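Local coordinates for major royal jelly protein 1 (Apis mellifera, PDB 5YYL) that is the most abundant protein of royal jelly, binds sterols such as 24-methylenecholesterol and probably has a nutritional function in larval food, at residues P66-Q71 and I354-I359; F77-R82 and S125-D130; E349-I354 and I378-N383. One frame throughout, in Å; residues are numbered along the deposited sequence.

Contact 1 of 3, residues P66-Q71 and I354-I359; sequences PSDIDQ and IASMKI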
loop_
_atom_site.group_PDB
_atom_site.type_symbol
_atom_site.label_atom_id
_atom_site.label_comp_id
_atom_site.label_asym_id
_atom_site.label_seq_id
_atom_site.Cartn_x
_atom_site.Cartn_y
_atom_site.Cartn_z
ATOM N N PRO A 66 37.649 -9.222 -20.543
ATOM C CA PRO A 66 36.832 -9.933 -19.567
ATOM C C PRO A 66 36.780 -11.425 -19.856
ATOM O O PRO A 66 36.685 -11.830 -21.001
ATOM C CB PRO A 66 35.457 -9.279 -19.729
ATOM C CG PRO A 66 35.418 -8.845 -21.161
ATOM C CD PRO A 66 36.838 -8.627 -21.623
ATOM N N SER A 67 36.855 -12.222 -18.810
ATOM C CA SER A 67 36.839 -13.668 -18.911
ATOM C C SER A 67 35.455 -14.234 -18.566
ATOM O O SER A 67 34.926 -15.052 -19.310
ATOM C CB SER A 67 37.902 -14.255 -17.982
ATOM O OG SER A 67 37.916 -15.665 -18.059
ATOM N N ASP A 68 34.890 -13.810 -17.437
ATOM C CA ASP A 68 33.620 -14.344 -16.951
ATOM C C ASP A 68 32.756 -13.254 -16.314
ATOM O O ASP A 68 33.254 -12.206 -15.928
ATOM C CB ASP A 68 33.894 -15.472 -15.931
ATOM C CG ASP A 68 32.712 -16.460 -15.760
ATOM O OD1 ASP A 68 31.709 -16.365 -16.481
ATOM O OD2 ASP A 68 32.786 -17.362 -14.901
ATOM N N ILE A 69 31.450 -13.508 -16.252
ATOM C CA ILE A 69 30.501 -12.678 -15.512
ATOM C C ILE A 69 29.697 -13.582 -14.615
ATOM O O ILE A 69 29.611 -14.789 -14.851
ATOM C CB ILE A 69 29.532 -11.894 -16.430
ATOM C CG1 ILE A 69 28.707 -12.823 -17.331
ATOM C CG2 ILE A 69 30.316 -10.915 -17.292
ATOM C CD1 ILE A 69 27.645 -12.128 -18.162
ATOM N N ASP A 70 29.122 -12.998 -13.579
ATOM C CA ASP A 70 28.081 -13.666 -12.811
ATOM C C ASP A 70 27.246 -12.601 -12.095
ATOM O O ASP A 70 27.447 -11.409 -12.314
ATOM C CB ASP A 70 28.679 -14.716 -11.865
ATOM C CG ASP A 70 27.732 -15.897 -11.623
ATOM O OD1 ASP A 70 26.545 -15.629 -11.251
ATOM O OD2 ASP A 70 28.174 -17.075 -11.769
ATOM N N GLN A 71 26.293 -13.020 -11.273
ATOM C CA GLN A 71 25.320 -12.108 -10.707
ATOM C C GLN A 71 24.808 -12.693 -9.418
ATOM O O GLN A 71 24.470 -13.878 -9.381
ATOM C CB GLN A 71 24.173 -11.914 -11.702
ATOM C CG GLN A 71 23.033 -11.022 -11.224
ATOM C CD GLN A 71 22.016 -11.715 -10.330
ATOM O OE1 GLN A 71 21.714 -12.893 -10.513
ATOM N NE2 GLN A 71 21.486 -10.990 -9.358
ATOM N N ILE A 354 30.960 -15.242 -27.607
ATOM C CA ILE A 354 30.251 -15.448 -26.358
ATOM C C ILE A 354 31.220 -16.128 -25.376
ATOM O O ILE A 354 31.374 -17.344 -25.370
ATOM C CB ILE A 354 28.941 -16.234 -26.567
ATOM C CG1 ILE A 354 27.996 -15.409 -27.433
ATOM C CG2 ILE A 354 28.271 -16.554 -25.241
ATOM C CD1 ILE A 354 26.784 -16.174 -27.921
ATOM N N ALA A 355 31.897 -15.314 -24.570
ATOM C CA ALA A 355 32.869 -15.823 -23.616
ATOM C C ALA A 355 32.234 -16.380 -22.365
ATOM O O ALA A 355 32.879 -17.138 -21.639
ATOM C CB ALA A 355 33.836 -14.723 -23.231
ATOM N N SER A 356 30.997 -15.978 -22.059
ATOM C CA SER A 356 30.346 -16.512 -20.867
ATOM C C SER A 356 28.849 -16.431 -20.885
ATOM O O SER A 356 28.299 -15.552 -21.516
ATOM C CB SER A 356 30.861 -15.815 -19.614
ATOM O OG SER A 356 30.748 -16.704 -18.529
ATOM N N MET A 357 28.207 -17.376 -20.206
ATOM C CA MET A 357 26.762 -17.397 -20.027
ATOM C C MET A 357 26.381 -17.954 -18.671
ATOM O O MET A 357 27.010 -18.893 -18.185
ATOM C CB MET A 357 26.115 -18.246 -21.101
ATOM C CG MET A 357 26.143 -17.571 -22.440
ATOM S SD MET A 357 25.356 -18.589 -23.697
ATOM C CE MET A 357 24.850 -17.198 -24.697
ATOM N N LYS A 358 25.372 -17.356 -18.053
ATOM C CA LYS A 358 24.813 -17.862 -16.805
ATOM C C LYS A 358 23.298 -17.750 -16.876
ATOM O O LYS A 358 22.775 -16.914 -17.609
ATOM C CB LYS A 358 25.327 -17.065 -15.604
ATOM C CG LYS A 358 26.836 -16.946 -15.507
ATOM C CD LYS A 358 27.466 -18.262 -15.112
ATOM C CE LYS A 358 28.980 -18.220 -15.205
ATOM N NZ LYS A 358 29.573 -17.431 -14.081
ATOM N N ILE A 359 22.598 -18.589 -16.120
ATOM C CA ILE A 359 21.152 -18.527 -16.030
ATOM C C ILE A 359 20.731 -18.425 -14.580
ATOM O O ILE A 359 21.139 -19.213 -13.747
ATOM C CB ILE A 359 20.465 -19.723 -16.749
ATOM C CG1 ILE A 359 20.670 -19.559 -18.266
ATOM C CG2 ILE A 359 18.964 -19.777 -16.430
ATOM C CD1 ILE A 359 20.010 -20.598 -19.135
#

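Contact 2 of 3, residues F77-R82 and S125-D130; sequences FVTMLR and SKLAID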
loop_
_atom_site.group_PDB
_atom_site.type_symbol
_atom_site.label_atom_id
_atom_site.label_comp_id
_atom_site.label_asym_id
_atom_site.label_seq_id
_atom_site.Cartn_x
_atom_site.Cartn_y
_atom_site.Cartn_z
ATOM N N PHE A 77 29.296 -9.592 -11.170
ATOM C CA PHE A 77 30.741 -9.863 -11.184
ATOM C C PHE A 77 31.288 -9.786 -12.596
ATOM O O PHE A 77 30.600 -10.123 -13.538
ATOM C CB PHE A 77 31.059 -11.198 -10.526
ATOM C CG PHE A 77 30.736 -11.213 -9.063
ATOM C CD1 PHE A 77 31.626 -10.672 -8.123
ATOM C CD2 PHE A 77 29.524 -11.715 -8.608
ATOM C CE1 PHE A 77 31.317 -10.660 -6.770
ATOM C CE2 PHE A 77 29.217 -11.725 -7.245
ATOM C CZ PHE A 77 30.119 -11.198 -6.327
ATOM N N VAL A 78 32.502 -9.280 -12.743
ATOM C CA VAL A 78 33.193 -9.241 -14.032
ATOM C C VAL A 78 34.639 -9.596 -13.762
ATOM O O VAL A 78 35.289 -8.905 -12.986
ATOM C CB VAL A 78 33.130 -7.847 -14.680
ATOM C CG1 VAL A 78 33.903 -7.832 -15.993
ATOM C CG2 VAL A 78 31.676 -7.427 -14.908
ATOM N N THR A 79 35.133 -10.682 -14.361
ATOM C CA THR A 79 36.513 -11.119 -14.133
ATOM C C THR A 79 37.378 -10.732 -15.308
ATOM O O THR A 79 36.950 -10.821 -16.452
ATOM C CB THR A 79 36.674 -12.621 -13.877
ATOM O OG1 THR A 79 36.514 -13.348 -15.099
ATOM C CG2 THR A 79 35.717 -13.101 -12.842
ATOM N N MET A 80 38.597 -10.302 -15.006
ATOM C CA MET A 80 39.505 -9.824 -16.030
ATOM C C MET A 80 40.731 -10.742 -16.127
ATOM O O MET A 80 41.320 -11.154 -15.095
ATOM C CB MET A 80 39.923 -8.387 -15.737
ATOM C CG MET A 80 40.103 -7.545 -16.992
ATOM S SD MET A 80 38.602 -7.011 -17.849
ATOM C CE MET A 80 37.480 -6.740 -16.474
ATOM N N LEU A 81 41.077 -11.080 -17.375
ATOM C CA LEU A 81 42.302 -11.824 -17.669
ATOM C C LEU A 81 43.470 -10.950 -17.254
ATOM O O LEU A 81 43.580 -9.804 -17.710
ATOM C CB LEU A 81 42.434 -12.139 -19.163
ATOM C CG LEU A 81 41.481 -13.167 -19.770
ATOM C CD1 LEU A 81 41.706 -13.280 -21.263
ATOM C CD2 LEU A 81 41.637 -14.500 -19.071
ATOM N N ARG A 82 44.332 -11.494 -16.400
ATOM C CA ARG A 82 45.438 -10.726 -15.818
ATOM C C ARG A 82 46.601 -10.600 -16.781
ATOM O O ARG A 82 47.550 -11.360 -16.728
ATOM C CB ARG A 82 45.907 -11.345 -14.503
ATOM C CG ARG A 82 46.964 -10.534 -13.785
ATOM C CD ARG A 82 46.386 -9.306 -13.070
ATOM N NE ARG A 82 45.831 -9.729 -11.791
ATOM C CZ ARG A 82 45.578 -8.946 -10.749
ATOM N NH1 ARG A 82 45.802 -7.628 -10.799
ATOM N NH2 ARG A 82 45.074 -9.498 -9.637
ATOM N N SER A 125 39.710 -16.756 -13.685
ATOM C CA SER A 125 39.373 -17.236 -15.007
ATOM C C SER A 125 37.857 -17.422 -15.140
ATOM O O SER A 125 37.274 -17.008 -16.137
ATOM C CB SER A 125 40.104 -18.556 -15.259
ATOM O OG SER A 125 39.944 -18.979 -16.593
ATOM N N LYS A 126 37.234 -18.016 -14.115
ATOM C CA LYS A 126 35.814 -18.369 -14.137
ATOM C C LYS A 126 35.191 -18.286 -12.747
ATOM O O LYS A 126 35.886 -18.420 -11.750
ATOM C CB LYS A 126 35.654 -19.787 -14.685
ATOM C CG LYS A 126 34.853 -19.907 -15.973
ATOM C CD LYS A 126 35.588 -19.334 -17.174
ATOM C CE LYS A 126 34.626 -19.093 -18.346
ATOM N NZ LYS A 126 35.238 -18.187 -19.361
ATOM N N LEU A 127 33.877 -18.089 -12.704
ATOM C CA LEU A 127 33.113 -17.968 -11.467
ATOM C C LEU A 127 31.918 -18.912 -11.467
ATOM O O LEU A 127 31.482 -19.393 -12.502
ATOM C CB LEU A 127 32.613 -16.544 -11.270
ATOM C CG LEU A 127 33.642 -15.415 -11.310
ATOM C CD1 LEU A 127 32.929 -14.059 -11.262
ATOM C CD2 LEU A 127 34.664 -15.525 -10.177
ATOM N N ALA A 128 31.407 -19.171 -10.275
ATOM C CA ALA A 128 30.239 -20.013 -10.089
ATOM C C ALA A 128 29.600 -19.701 -8.749
ATOM O O ALA A 128 30.309 -19.544 -7.754
ATOM C CB ALA A 128 30.624 -21.468 -10.148
ATOM N N ILE A 129 28.271 -19.629 -8.724
ATOM C CA ILE A 129 27.525 -19.383 -7.503
ATOM C C ILE A 129 26.612 -20.584 -7.228
ATOM O O ILE A 129 25.909 -21.067 -8.115
ATOM C CB ILE A 129 26.755 -18.061 -7.588
ATOM C CG1 ILE A 129 27.690 -16.958 -8.130
ATOM C CG2 ILE A 129 26.194 -17.714 -6.225
ATOM C CD1 ILE A 129 27.281 -15.513 -7.862
ATOM N N ASP A 130 26.641 -21.070 -5.990
ATOM C CA ASP A 130 25.919 -22.288 -5.611
ATOM C C ASP A 130 24.652 -21.956 -4.827
ATOM O O ASP A 130 24.403 -20.781 -4.519
ATOM C CB ASP A 130 26.844 -23.260 -4.852
ATOM C CG ASP A 130 27.223 -22.793 -3.430
ATOM O OD1 ASP A 130 26.585 -21.888 -2.846
ATOM O OD2 ASP A 130 28.177 -23.382 -2.878
#

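Contact 3 of 3, residues E349-I354 and I378-N383; sequences ETLQMI and ILVLSN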
loop_
_atom_site.group_PDB
_atom_site.type_symbol
_atom_site.label_atom_id
_atom_site.label_comp_id
_atom_site.label_asym_id
_atom_site.label_seq_id
_atom_site.Cartn_x
_atom_site.Cartn_y
_atom_site.Cartn_z
ATOM N N GLU A 349 27.433 -7.696 -35.038
ATOM C CA GLU A 349 28.054 -6.699 -34.148
ATOM C C GLU A 349 28.109 -7.181 -32.702
ATOM O O GLU A 349 29.175 -7.195 -32.091
ATOM C CB GLU A 349 27.315 -5.357 -34.218
ATOM N N THR A 350 26.974 -7.601 -32.157
ATOM C CA THR A 350 26.864 -7.773 -30.702
ATOM C C THR A 350 27.263 -9.131 -30.127
ATOM O O THR A 350 27.473 -9.208 -28.919
ATOM C CB THR A 350 25.447 -7.433 -30.186
ATOM O OG1 THR A 350 24.496 -8.390 -30.673
ATOM C CG2 THR A 350 25.049 -6.035 -30.630
ATOM N N LEU A 351 27.377 -10.187 -30.940
ATOM C CA LEU A 351 27.621 -11.561 -30.411
ATOM C C LEU A 351 28.886 -12.247 -30.960
ATOM O O LEU A 351 28.875 -13.450 -31.254
ATOM C CB LEU A 351 26.397 -12.448 -30.683
ATOM C CG LEU A 351 25.120 -12.116 -29.934
ATOM C CD1 LEU A 351 23.949 -12.805 -30.615
ATOM C CD2 LEU A 351 25.230 -12.531 -28.480
ATOM N N GLN A 352 29.980 -11.500 -31.052
ATOM C CA GLN A 352 31.145 -11.985 -31.790
ATOM C C GLN A 352 31.911 -13.144 -31.103
ATOM O O GLN A 352 32.250 -14.125 -31.767
ATOM C CB GLN A 352 32.055 -10.830 -32.199
ATOM C CG GLN A 352 31.379 -9.868 -33.164
ATOM C CD GLN A 352 32.340 -8.950 -33.908
ATOM O OE1 GLN A 352 33.554 -9.053 -33.764
ATOM N NE2 GLN A 352 31.793 -8.066 -34.739
ATOM N N MET A 353 32.183 -13.055 -29.802
ATOM C CA MET A 353 32.615 -14.225 -29.048
ATOM C C MET A 353 31.887 -14.308 -27.711
ATOM O O MET A 353 32.177 -13.561 -26.775
ATOM C CB MET A 353 34.127 -14.228 -28.836
ATOM C CG MET A 353 34.625 -15.409 -27.979
ATOM S SD MET A 353 34.498 -17.106 -28.683
ATOM C CE MET A 353 35.262 -18.057 -27.365
ATOM N N ILE A 354 30.960 -15.242 -27.607
ATOM C CA ILE A 354 30.251 -15.448 -26.358
ATOM C C ILE A 354 31.220 -16.128 -25.376
ATOM O O ILE A 354 31.374 -17.344 -25.370
ATOM C CB ILE A 354 28.941 -16.234 -26.567
ATOM C CG1 ILE A 354 27.996 -15.409 -27.433
ATOM C CG2 ILE A 354 28.271 -16.554 -25.241
ATOM C CD1 ILE A 354 26.784 -16.174 -27.921
ATOM N N ILE A 378 18.720 -15.374 -18.900
ATOM C CA ILE A 378 20.095 -15.670 -19.279
ATOM C C ILE A 378 20.918 -14.391 -19.361
ATOM O O ILE A 378 20.427 -13.391 -19.865
ATOM C CB ILE A 378 20.136 -16.428 -20.627
ATOM C CG1 ILE A 378 21.486 -17.093 -20.845
ATOM C CG2 ILE A 378 19.805 -15.511 -21.816
ATOM C CD1 ILE A 378 21.493 -17.997 -22.054
ATOM N N LEU A 379 22.148 -14.434 -18.837
ATOM C CA LEU A 379 23.124 -13.349 -18.947
ATOM C C LEU A 379 24.235 -13.796 -19.890
ATOM O O LEU A 379 24.785 -14.874 -19.729
ATOM C CB LEU A 379 23.739 -13.066 -17.572
ATOM C CG LEU A 379 22.804 -12.652 -16.431
ATOM C CD1 LEU A 379 23.502 -12.754 -15.091
ATOM C CD2 LEU A 379 22.265 -11.258 -16.686
ATOM N N VAL A 380 24.596 -12.958 -20.846
ATOM C CA VAL A 380 25.579 -13.314 -21.872
ATOM C C VAL A 380 26.701 -12.272 -21.931
ATOM O O VAL A 380 26.436 -11.105 -22.187
ATOM C CB VAL A 380 24.908 -13.396 -23.253
ATOM C CG1 VAL A 380 25.908 -13.829 -24.309
ATOM C CG2 VAL A 380 23.723 -14.344 -23.201
ATOM N N LEU A 381 27.944 -12.692 -21.677
ATOM C CA LEU A 381 29.124 -11.854 -21.918
ATOM C C LEU A 381 29.582 -12.122 -23.317
ATOM O O LEU A 381 29.879 -13.259 -23.674
ATOM C CB LEU A 381 30.292 -12.159 -20.968
ATOM C CG LEU A 381 31.591 -11.390 -21.270
ATOM C CD1 LEU A 381 31.388 -9.893 -21.117
ATOM C CD2 LEU A 381 32.718 -11.847 -20.365
ATOM N N SER A 382 29.644 -11.062 -24.103
ATOM C CA SER A 382 30.064 -11.137 -25.465
ATOM C C SER A 382 31.117 -10.061 -25.666
ATOM O O SER A 382 30.828 -8.922 -26.057
ATOM C CB SER A 382 28.852 -10.914 -26.328
ATOM O OG SER A 382 29.229 -10.519 -27.605
ATOM N N ASN A 383 32.352 -10.418 -25.314
ATOM C CA ASN A 383 33.539 -9.689 -25.739
ATOM C C ASN A 383 33.789 -9.921 -27.233
ATOM O O ASN A 383 32.929 -10.469 -27.940
ATOM C CB ASN A 383 34.756 -10.033 -24.864
ATOM C CG ASN A 383 35.149 -11.507 -24.890
ATOM O OD1 ASN A 383 35.142 -12.181 -25.935
ATOM N ND2 ASN A 383 35.533 -12.011 -23.716
#

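Contact 1 of 3, residues P66-Q71 and I354-I359
Two inner strands of neighbouring beta-propeller blades meet at this buried seam, 66-71 from the first four-stranded blade and 354-359 from the blade of strand 353-361. They run almost parallel, 14° apart, axes 6.0 Å apart at closest approach, with no backbone-to-backbone bond; side chains make the link, one of them reaching a carbonyl. K358 has CG anti to its carbonyl carbon, and bends at chi2 and chi4 bring the ammonium across the two aspartates at about right angles. K358 NZ gives a hydrogen bond of 2.8 Å to I69 O, in the carbonyl plane with a C=O...N angle of 153°, and another to L127 O of the next blade. It also forms a salt bridge of 2.7 Å to D70 OD2, met from above the carboxylate plane. D68 adds a longer, weak arm, D68 OD2 to K358 NZ at 3.3 Å; the same oxygen also accepts L127 N. The second oxygen of D70, OD1, accepts Q71 N through its anti lone pair at 2.6 Å and forms a salt bridge with K360. Such a cluster should favour ionised carboxylates. Near-parallel inner strands around a central axis, here spanned by a salt-bridge network, are characteristic of a beta-propeller.

Contact 2 of 3, residues F77-R82 and S125-D130
Between consecutive blades of the propeller, the second strand of one (75-81) packs over the innermost strand of the next (124-129). The two segments run roughly antiparallel, 161° apart, but their axes stay 7.4 Å apart and no hydrogen bond joins them, so the contact is side-chain packing between blades and not sheet pairing. F77, T79, L127 and I129 all start toward the opposite strand. L127 has CG anti to its own carbonyl carbon (chi1 -54°), and an extended chi2 carries CD1 forward into the angle between two partners. One is the methyl of T79, which meets it tip to tip, L127 CD1 to T79 CG2 at 3.3 Å. The other is the base of the phenylalanine side chain, L127 CD1 to F77 CB at 3.5 Å. The threonine rotamer decides what is offered. With OG1 in the crowded position between the backbone N and carbonyl carbon, CG2 stands anti to the carbonyl carbon and faces the leucine, while OG1 makes a weak bond with D68 N. L90 also packs on L127, and L159 touches both F77 and I129, extending the apolar layer. F77 likewise has CG anti to its carbonyl carbon, which sends the ring past L127 along the seam. There F77 CE2 comes within 4.3 Å of I129 CD1, an oblique approach.

Contact 3 of 3, residues E349-I354 and I378-N383
The approach to strand 353-361, inner strand of the propeller blade that follows the one ending in strand 342-346, is fixed to its hairpin partner 373-383 before regular pairing begins. T350 contributes its carbonyl. S382 OG, anti to its own backbone N, donates a hydrogen bond of 2.6 Å to T350 O, arriving 28° above the carbonyl plane. L351 starts away from the partner strand, yet its tip swings back so that L351 CD2 comes within 4.4 Å of V380 CG1. Q352 turns its amide away, NE2 bonding to D348 O. At M353 the backbone joins in, with M353 N to N383 O a longish 3.3 Å bond whose donor also sits above the carbonyl plane. M353 and N383 lie side by side, pointing the same way, with M353 CB 3.7 Å from N383 OD1. A CA-H...O contact runs back, S382 CA to M353 O at 3.5 Å. I354 sets the apolar counterpart: its CG2, anti to the backbone N, meets V380 CG1 obliquely at 3.7 Å, and its CA-H points at L381 O. Just beyond, A355 and S356 both face L381 in a classic beta bulge. Across strand 373-383, M403 of strand 400-406 packs on L351 and S382, while I354 O accepts a bond from S307 of strand 306-311 and N383 OD1 makes a weak one with M385 in helix 385-389.

All three contacts are buried, none being a surface patch, but the centres of contacts 1, 2 and 3 lie about 4, 8 and 11 Å from the centre of the chain. Contacts 1 and 2 join different blades, whereas contact 3 works within one blade. The chemistry differs with place: a charged network between inner strands nearest the centre of the chain, methyl and aromatic packing between blades farther out, and a mix of hydroxyl, backbone and apolar contacts at the open end of the hairpin, away from its turn. Contacts 1 and 3 share I354 and strand 353-361. Contacts 1 and 2 touch through S67 to S125 and D68 to L127, tying three successive blades together; contacts 2 and 3 do not touch.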